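Local atomic coordinates of putative transcriptional regulator (Listeria innocua, PDB entry 3LWF), a protein that probably binds DNA as a dimeric transcription factor of the Rrf2 family, built around a winged helix-turn-helix fold. Residues A[65-77]-A[87-101]. Sequence-based numbering, arbitrary orientation.
With SO4 (sulfate ion), chain J; SO4 (sulfate ion), chain L; SO4 (sulfate ion), chain G.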
ATOM      1  N   ILE A  65      22.849  11.452   1.517  1.00 21.94           N
ATOM      2  CA  ILE A  65      23.933  10.467   1.407  1.00 22.66           C
ATOM      3  C   ILE A  65      24.449  10.079   2.814  1.00 22.81           C
ATOM      4  O   ILE A  65      24.939   8.991   3.007  1.00 22.67           O
ATOM      5  CB  ILE A  65      25.077  10.978   0.513  1.00 20.57           C
ATOM      6  CG1 ILE A  65      25.913   9.813  -0.074  1.00 25.63           C
ATOM      7  CG2 ILE A  65      25.925  11.951   1.296  1.00 16.97           C
ATOM      8  CD1 ILE A  65      25.219   8.971  -1.173  1.00 19.35           C
ATOM      9  N   GLY A  66      24.279  10.949   3.781  1.00 20.59           N
ATOM     10  CA  GLY A  66      24.771  10.725   5.155  1.00 23.22           C
ATOM     11  C   GLY A  66      24.145   9.493   5.786  1.00 24.59           C
ATOM     12  O   GLY A  66      24.845   8.568   6.195  1.00 22.50           O
ATOM     13  N   PRO A  67      22.809   9.448   5.839  1.00 25.31           N
ATOM     14  CA  PRO A  67      22.177   8.264   6.418  1.00 22.66           C
ATOM     15  C   PRO A  67      22.536   6.985   5.657  1.00 22.63           C
ATOM     16  O   PRO A  67      22.707   5.950   6.288  1.00 17.77           O
ATOM     17  CB  PRO A  67      20.700   8.582   6.310  1.00 23.69           C
ATOM     18  CG  PRO A  67      20.639  10.077   6.370  1.00 26.85           C
ATOM     19  CD  PRO A  67      21.854  10.559   5.653  1.00 26.69           C
ATOM     20  N   LEU A  68      22.666   7.056   4.318  1.00 17.34           N
ATOM     21  CA  LEU A  68      23.070   5.900   3.528  1.00 19.23           C
ATOM     22  C   LEU A  68      24.488   5.434   3.905  1.00 21.49           C
ATOM     23  O   LEU A  68      24.759   4.228   4.045  1.00 22.71           O
ATOM     24  CB  LEU A  68      23.022   6.209   2.003  1.00 19.93           C
ATOM     25  CG  LEU A  68      21.616   6.457   1.434  1.00 20.17           C
ATOM     26  CD1 LEU A  68      21.637   6.835  -0.083  1.00 18.07           C
ATOM     27  CD2 LEU A  68      20.749   5.230   1.683  1.00 16.89           C
ATOM     28  N   ARG A  69      25.374   6.393   4.097  1.00 20.28           N
ATOM     29  CA  ARG A  69      26.753   6.103   4.445  1.00 24.30           C
ATOM     30  C   ARG A  69      26.804   5.521   5.857  1.00 23.27           C
ATOM     31  O   ARG A  69      27.421   4.483   6.109  1.00 23.74           O
ATOM     32  CB  ARG A  69      27.597   7.384   4.316  1.00 24.07           C
ATOM     33  CG  ARG A  69      29.104   7.169   4.415  1.00 29.76           C
ATOM     34  CD  ARG A  69      29.859   8.479   4.699  1.00 34.10           C
ATOM     35  NE  ARG A  69      29.324   9.060   5.918  1.00 40.59           N
ATOM     36  CZ  ARG A  69      28.803  10.278   6.034  1.00 48.20           C
ATOM     37  NH1 ARG A  69      28.788  11.108   4.996  1.00 50.46           N
ATOM     38  NH2 ARG A  69      28.289  10.670   7.205  1.00 42.23           N
ATOM     39  N   ASN A  70      26.122   6.163   6.776  1.00 22.66           N
ATOM     40  CA  ASN A  70      26.129   5.693   8.163  1.00 22.02           C
ATOM     41  C   ASN A  70      25.520   4.287   8.288  1.00 22.89           C
ATOM     42  O   ASN A  70      25.873   3.576   9.173  1.00 24.43           O
ATOM     43  CB  ASN A  70      25.386   6.680   9.071  1.00 23.22           C
ATOM     44  CG  ASN A  70      26.153   8.011   9.263  1.00 26.58           C
ATOM     45  OD1 ASN A  70      27.327   8.112   8.959  1.00 27.45           O
ATOM     46  ND2 ASN A  70      25.475   9.014   9.777  1.00 23.32           N
ATOM     47  N   ALA A  71      24.598   3.902   7.400  1.00 21.74           N
ATOM     48  CA  ALA A  71      23.975   2.585   7.468  1.00 22.60           C
ATOM     49  C   ALA A  71      24.794   1.529   6.707  1.00 23.72           C
ATOM     50  O   ALA A  71      24.362   0.406   6.641  1.00 25.76           O
ATOM     51  CB  ALA A  71      22.529   2.635   6.915  1.00 18.75           C
ATOM     52  N   GLY A  72      25.907   1.926   6.076  1.00 21.85           N
ATOM     53  CA  GLY A  72      26.794   1.025   5.352  1.00 22.57           C
ATOM     54  C   GLY A  72      26.409   0.726   3.911  1.00 23.98           C
ATOM     55  O   GLY A  72      26.986  -0.159   3.281  1.00 25.93           O
ATOM     56  N   ILE A  73      25.439   1.456   3.384  1.00 22.71           N
ATOM     57  CA  ILE A  73      24.912   1.173   2.055  1.00 20.97           C
ATOM     58  C   ILE A  73      25.852   1.745   0.988  1.00 20.07           C
ATOM     59  O   ILE A  73      25.992   1.167  -0.119  1.00 19.90           O
ATOM     60  CB  ILE A  73      23.455   1.696   1.922  1.00 18.49           C
ATOM     61  CG1 ILE A  73      22.548   0.891   2.863  1.00 24.57           C
ATOM     62  CG2 ILE A  73      22.930   1.591   0.479  1.00 16.86           C
ATOM     63  CD1 ILE A  73      21.143   1.538   3.169  1.00 20.91           C
ATOM     64  N   VAL A  74      26.473   2.882   1.311  1.00 19.47           N
ATOM     65  CA  VAL A  74      27.430   3.499   0.414  1.00 20.34           C
ATOM     66  C   VAL A  74      28.689   3.753   1.215  1.00 22.89           C
ATOM     67  O   VAL A  74      28.666   3.697   2.443  1.00 22.81           O
ATOM     68  CB  VAL A  74      26.907   4.802  -0.161  1.00 20.05           C
ATOM     69  CG1 VAL A  74      25.623   4.533  -0.903  1.00 17.44           C
ATOM     70  CG2 VAL A  74      26.798   5.934   0.946  1.00 17.35           C
ATOM     71  N   LYS A  75      29.802   3.949   0.517  1.00 20.47           N
ATOM     72  CA  LYS A  75      31.032   4.418   1.147  1.00 22.15           C
ATOM     73  C   LYS A  75      31.550   5.652   0.441  1.00 21.86           C
ATOM     74  O   LYS A  75      31.403   5.765  -0.813  1.00 20.95           O
ATOM     75  CB  LYS A  75      32.116   3.357   1.085  1.00 23.25           C
ATOM     76  CG  LYS A  75      32.006   2.337   2.191  1.00 29.84           C
ATOM     77  CD  LYS A  75      33.323   2.059   2.815  1.00 30.87           C
ATOM     78  CE  LYS A  75      33.190   1.098   3.982  1.00 30.96           C
ATOM     79  NZ  LYS A  75      33.619  -0.239   3.585  1.00 35.02           N
ATOM     80  N   SER A  76      32.137   6.561   1.225  1.00 19.65           N
ATOM     81  CA  SER A  76      32.740   7.779   0.675  1.00 22.00           C
ATOM     82  C   SER A  76      34.238   7.574   0.517  1.00 24.09           C
ATOM     83  O   SER A  76      34.851   6.816   1.283  1.00 22.58           O
ATOM     84  CB  SER A  76      32.491   8.988   1.571  1.00 23.21           C
ATOM     85  OG  SER A  76      33.048   8.799   2.848  1.00 21.96           O
ATOM     86  N   ILE A  77      34.786   8.220  -0.507  1.00 23.65           N
ATOM     87  CA  ILE A  77      36.225   8.331  -0.748  1.00 23.31           C
ATOM     88  C   ILE A  77      36.489   9.851  -0.852  1.00 25.92           C
ATOM     89  O   ILE A  77      35.858  10.538  -1.661  1.00 20.99           O
ATOM     90  CB  ILE A  77      36.641   7.640  -2.059  1.00 24.02           C
ATOM     91  CG1 ILE A  77      36.337   6.137  -1.991  1.00 24.06           C
ATOM     92  CG2 ILE A  77      38.169   7.854  -2.355  1.00 17.35           C
ATOM     93  CD1 ILE A  77      34.843   5.756  -2.117  1.00 25.17           C
ATOM     94  N   ASN A  87      28.262   0.084  -1.288  1.00 23.38           N
ATOM     95  CA  ASN A  87      29.035  -0.740  -0.391  1.00 25.95           C
ATOM     96  C   ASN A  87      28.465  -2.145  -0.224  1.00 29.09           C
ATOM     97  O   ASN A  87      28.360  -2.666   0.871  1.00 34.66           O
ATOM     98  CB  ASN A  87      29.124  -0.092   0.963  1.00 24.15           C
ATOM     99  CG  ASN A  87      30.143  -0.775   1.853  1.00 27.98           C
ATOM    100  OD1 ASN A  87      31.213  -1.135   1.407  1.00 27.18           O
ATOM    101  ND2 ASN A  87      29.818  -0.927   3.107  1.00 18.95           N
ATOM    102  N   GLY A  88      28.171  -2.810  -1.301  1.00 30.20           N
ATOM    103  CA  GLY A  88      27.694  -4.174  -1.179  1.00 30.32           C
ATOM    104  C   GLY A  88      27.197  -4.638  -2.513  1.00 29.78           C
ATOM    105  O   GLY A  88      27.277  -3.924  -3.515  1.00 29.76           O
ATOM    106  N   ASP A  89      26.643  -5.835  -2.503  1.00 27.47           N
ATOM    107  CA  ASP A  89      26.169  -6.469  -3.703  1.00 26.77           C
ATOM    108  C   ASP A  89      24.769  -5.933  -4.007  1.00 23.67           C
ATOM    109  O   ASP A  89      23.905  -6.055  -3.172  1.00 22.70           O
ATOM    110  CB  ASP A  89      26.105  -7.967  -3.403  1.00 27.18           C
ATOM    111  CG  ASP A  89      25.868  -8.806  -4.619  1.00 26.54           C
ATOM    112  OD1 ASP A  89      25.560  -8.278  -5.697  1.00 29.57           O
ATOM    113  OD2 ASP A  89      26.037 -10.030  -4.478  1.00 36.16           O
ATOM    114  N   PRO A  90      24.539  -5.399  -5.221  1.00 24.20           N
ATOM    115  CA  PRO A  90      23.191  -4.995  -5.593  1.00 25.99           C
ATOM    116  C   PRO A  90      22.155  -6.132  -5.556  1.00 26.69           C
ATOM    117  O   PRO A  90      20.954  -5.856  -5.484  1.00 24.09           O
ATOM    118  CB  PRO A  90      23.345  -4.408  -7.015  1.00 27.17           C
ATOM    119  CG  PRO A  90      24.714  -4.668  -7.436  1.00 27.11           C
ATOM    120  CD  PRO A  90      25.516  -5.205  -6.303  1.00 25.57           C
ATOM    121  N   GLU A  91      22.623  -7.386  -5.600  1.00 24.50           N
ATOM    122  CA  GLU A  91      21.759  -8.551  -5.523  1.00 25.71           C
ATOM    123  C   GLU A  91      21.370  -8.845  -4.075  1.00 26.29           C
ATOM    124  O   GLU A  91      20.512  -9.680  -3.839  1.00 27.78           O
ATOM    125  CB  GLU A  91      22.466  -9.799  -6.085  1.00 28.01           C
ATOM    126  CG  GLU A  91      22.985  -9.707  -7.534  1.00 34.74           C
ATOM    127  CD  GLU A  91      21.944 -10.060  -8.581  1.00 48.22           C
ATOM    128  OE1 GLU A  91      20.777 -10.325  -8.199  1.00 55.29           O
ATOM    129  OE2 GLU A  91      22.289 -10.066  -9.787  1.00 50.03           O
ATOM    130  N   LYS A  92      22.014  -8.202  -3.108  1.00 25.52           N
ATOM    131  CA  LYS A  92      21.667  -8.412  -1.689  1.00 27.18           C
ATOM    132  C   LYS A  92      21.069  -7.174  -1.009  1.00 27.66           C
ATOM    133  O   LYS A  92      20.288  -7.301  -0.060  1.00 31.70           O
ATOM    134  CB  LYS A  92      22.875  -8.902  -0.899  1.00 28.83           C
ATOM    135  CG  LYS A  92      23.495 -10.219  -1.395  1.00 32.13           C
ATOM    136  CD  LYS A  92      24.589 -10.694  -0.402  1.00 46.42           C
ATOM    137  CE  LYS A  92      25.476 -11.863  -0.940  1.00 51.22           C
ATOM    138  NZ  LYS A  92      26.773 -11.397  -1.564  1.00 48.99           N
ATOM    139  N   ILE A  93      21.389  -5.988  -1.504  1.00 23.96           N
ATOM    140  CA  ILE A  93      20.785  -4.767  -0.965  1.00 23.18           C
ATOM    141  C   ILE A  93      19.336  -4.594  -1.488  1.00 23.08           C
ATOM    142  O   ILE A  93      19.069  -4.633  -2.699  1.00 24.27           O
ATOM    143  CB  ILE A  93      21.648  -3.535  -1.300  1.00 23.03           C
ATOM    144  CG1 ILE A  93      23.024  -3.649  -0.633  1.00 24.29           C
ATOM    145  CG2 ILE A  93      20.945  -2.243  -0.892  1.00 21.40           C
ATOM    146  CD1 ILE A  93      24.078  -2.701  -1.255  1.00 20.21           C
ATOM    147  N   THR A  94      18.416  -4.387  -0.564  1.00 21.31           N
ATOM    148  CA  THR A  94      16.989  -4.285  -0.866  1.00 21.27           C
ATOM    149  C   THR A  94      16.436  -2.861  -0.925  1.00 22.26           C
ATOM    150  O   THR A  94      17.016  -1.899  -0.405  1.00 21.68           O
ATOM    151  CB  THR A  94      16.201  -4.996   0.214  1.00 22.42           C
ATOM    152  OG1 THR A  94      16.320  -4.222   1.379  1.00 22.37           O
ATOM    153  CG2 THR A  94      16.739  -6.452   0.502  1.00 20.30           C
ATOM    154  N   ALA A  95      15.258  -2.736  -1.534  1.00 23.61           N
ATOM    155  CA  ALA A  95      14.534  -1.474  -1.591  1.00 20.72           C
ATOM    156  C   ALA A  95      14.194  -1.039  -0.164  1.00 21.13           C
ATOM    157  O   ALA A  95      14.280   0.137   0.179  1.00 18.97           O
ATOM    158  CB  ALA A  95      13.264  -1.608  -2.468  1.00 17.57           C
ATOM    159  N   GLY A  96      13.846  -1.988   0.688  1.00 20.89           N
ATOM    160  CA  GLY A  96      13.643  -1.687   2.128  1.00 20.71           C
ATOM    161  C   GLY A  96      14.828  -1.058   2.859  1.00 24.03           C
ATOM    162  O   GLY A  96      14.653  -0.073   3.620  1.00 21.62           O
ATOM    163  N   ASP A  97      16.024  -1.622   2.633  1.00 22.41           N
ATOM    164  CA  ASP A  97      17.277  -1.066   3.145  1.00 23.61           C
ATOM    165  C   ASP A  97      17.327   0.432   2.898  1.00 21.85           C
ATOM    166  O   ASP A  97      17.527   1.188   3.806  1.00 21.70           O
ATOM    167  CB  ASP A  97      18.515  -1.694   2.427  1.00 24.97           C
ATOM    168  CG  ASP A  97      18.797  -3.128   2.862  1.00 26.95           C
ATOM    169  OD1 ASP A  97      18.446  -3.447   3.996  1.00 25.25           O
ATOM    170  OD2 ASP A  97      19.366  -3.935   2.074  1.00 25.47           O
ATOM    171  N   ILE A  98      17.152   0.839   1.641  1.00 19.39           N
ATOM    172  CA  ILE A  98      17.291   2.202   1.247  1.00 20.61           C
ATOM    173  C   ILE A  98      16.135   3.078   1.771  1.00 22.04           C
ATOM    174  O   ILE A  98      16.376   4.089   2.412  1.00 22.92           O
ATOM    175  CB  ILE A  98      17.291   2.358  -0.303  1.00 20.62           C
ATOM    176  CG1 ILE A  98      18.370   1.525  -1.028  1.00 29.47           C
ATOM    177  CG2 ILE A  98      17.335   3.834  -0.664  1.00 24.88           C
ATOM    178  CD1 ILE A  98      19.644   1.313  -0.340  1.00 27.29           C
ATOM    179  N   ILE A  99      14.891   2.665   1.483  1.00 22.15           N
ATOM    180  CA  ILE A  99      13.708   3.436   1.770  1.00 21.09           C
ATOM    181  C   ILE A  99      13.578   3.641   3.278  1.00 19.94           C
ATOM    182  O   ILE A  99      13.358   4.750   3.723  1.00 17.06           O
ATOM    183  CB  ILE A  99      12.417   2.729   1.234  1.00 23.84           C
ATOM    184  CG1 ILE A  99      12.366   2.663  -0.307  1.00 25.50           C
ATOM    185  CG2 ILE A  99      11.124   3.369   1.788  1.00 20.86           C
ATOM    186  CD1 ILE A  99      12.368   3.981  -1.008  1.00 30.32           C
ATOM    187  N   ARG A 100      13.721   2.600   4.076  1.00 18.16           N
ATOM    188  CA  ARG A 100      13.547   2.789   5.525  1.00 21.95           C
ATOM    189  C   ARG A 100      14.707   3.561   6.149  1.00 21.75           C
ATOM    190  O   ARG A 100      14.550   4.131   7.233  1.00 24.67           O
ATOM    191  CB  ARG A 100      13.347   1.464   6.244  1.00 23.22           C
ATOM    192  CG  ARG A 100      12.096   0.714   5.806  1.00 26.61           C
ATOM    193  CD  ARG A 100      11.624  -0.219   6.912  1.00 29.96           C
ATOM    194  NE  ARG A 100      10.619  -1.176   6.464  1.00 27.40           N
ATOM    195  CZ  ARG A 100      10.889  -2.291   5.797  1.00 31.86           C
ATOM    196  NH1 ARG A 100      12.144  -2.585   5.459  1.00 30.86           N
ATOM    197  NH2 ARG A 100       9.906  -3.106   5.438  1.00 30.34           N
ATOM    198  N   THR A 101      15.864   3.603   5.479  1.00 21.40           N
ATOM    199  CA  THR A 101      16.970   4.448   5.966  1.00 20.60           C
ATOM    200  C   THR A 101      16.637   5.927   5.790  1.00 18.54           C
ATOM    201  O   THR A 101      16.969   6.753   6.640  1.00 21.67           O
ATOM    202  CB  THR A 101      18.320   4.107   5.256  1.00 21.91           C
ATOM    203  OG1 THR A 101      18.663   2.741   5.504  1.00 20.10           O
ATOM    204  CG2 THR A 101      19.449   5.008   5.724  1.00 14.56           C
TER
HETATM  205  S   SO4 J 146      33.064  10.780   5.535  0.50 58.61           S
HETATM  206  O1  SO4 J 146      32.979   9.547   6.322  0.50 55.64           O
HETATM  207  O2  SO4 J 146      32.144  10.667   4.402  0.50 55.33           O
HETATM  208  O3  SO4 J 146      32.717  11.959   6.327  0.50 56.52           O
HETATM  209  O4  SO4 J 146      34.436  10.959   5.071  0.50 58.83           O
HETATM  210  S   SO4 L 148      25.553  12.835   8.799  0.50 54.86           S
HETATM  211  O1  SO4 L 148      25.413  13.699   9.980  0.50 39.80           O
HETATM  212  O2  SO4 L 148      24.231  12.570   8.166  0.50 31.52           O
HETATM  213  O3  SO4 L 148      26.469  13.403   7.810  0.50 45.06           O
HETATM  214  O4  SO4 L 148      26.176  11.614   9.305  0.50 47.46           O
HETATM  215  S   SO4 G 143      32.983  -2.639   5.820  0.70 68.36           S
HETATM  216  O1  SO4 G 143      34.401  -2.972   6.025  0.70 64.98           O
HETATM  217  O2  SO4 G 143      32.138  -3.796   6.066  0.70 74.07           O
HETATM  218  O3  SO4 G 143      32.565  -1.594   6.744  0.70 62.97           O
HETATM  219  O4  SO4 G 143      32.757  -2.267   4.434  0.70 70.61           O
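Ile-73 wedges its branched side chain against helix 95-101, and the tight part of the contact is built round it. With CG1 anti to the carbonyl carbon (chi1 -66°) and CG2 anti to the backbone N, both branches reach that helix although the bond to CB starts away from it. Ile-73 CG2 lies 3.4 Å from Ile-98 CD1, closer than usual for two carbons; Ile-98 holds a strained, non-staggered chi2, so the fit is tight but its exact length uncertain. Ile-73 CD1 slips past Thr-101 to within 3.6 Å of Thr-101 OG1. Thr-101 OG1 donates to Asp-97 O, nearly along the C=O direction (2.6 Å), which pairs the hydroxyl beside the Ile-73 methyl within its own helix. The methyl CG2 of Thr-101 then lies 3.4 Å from Pro-67 O. Thr-33 of helix 24-38 touches both Leu-68 and Ile-98.

The outer side is polar. Past the Schellman motif at Gly-72, Asn-87 grips two successive carbonyls: its backbone N donates to Ile-73 O (2.8 Å, 169°), and its ND2 donates to Gly-72 O, which lies close to the amide plane (2.9 Å). Having CG anti to the backbone N (chi1 -169°) carries the amide back over the turn. Only exposed Lys-75 is loose, crossing this amide obliquely with a weak bond from NZ to Asn-87 OD1 at 3.4 Å.

The contact thus joins the end of the probable recognition helix (58-70) and the first wing strand to Asn-87, just after the second wing strand, and to helix 95-101: apolar packing carries the interior, paired Asn-87 bonds hold the turn at Gly-72 and Ile-73, and the lysine is only weakly tied.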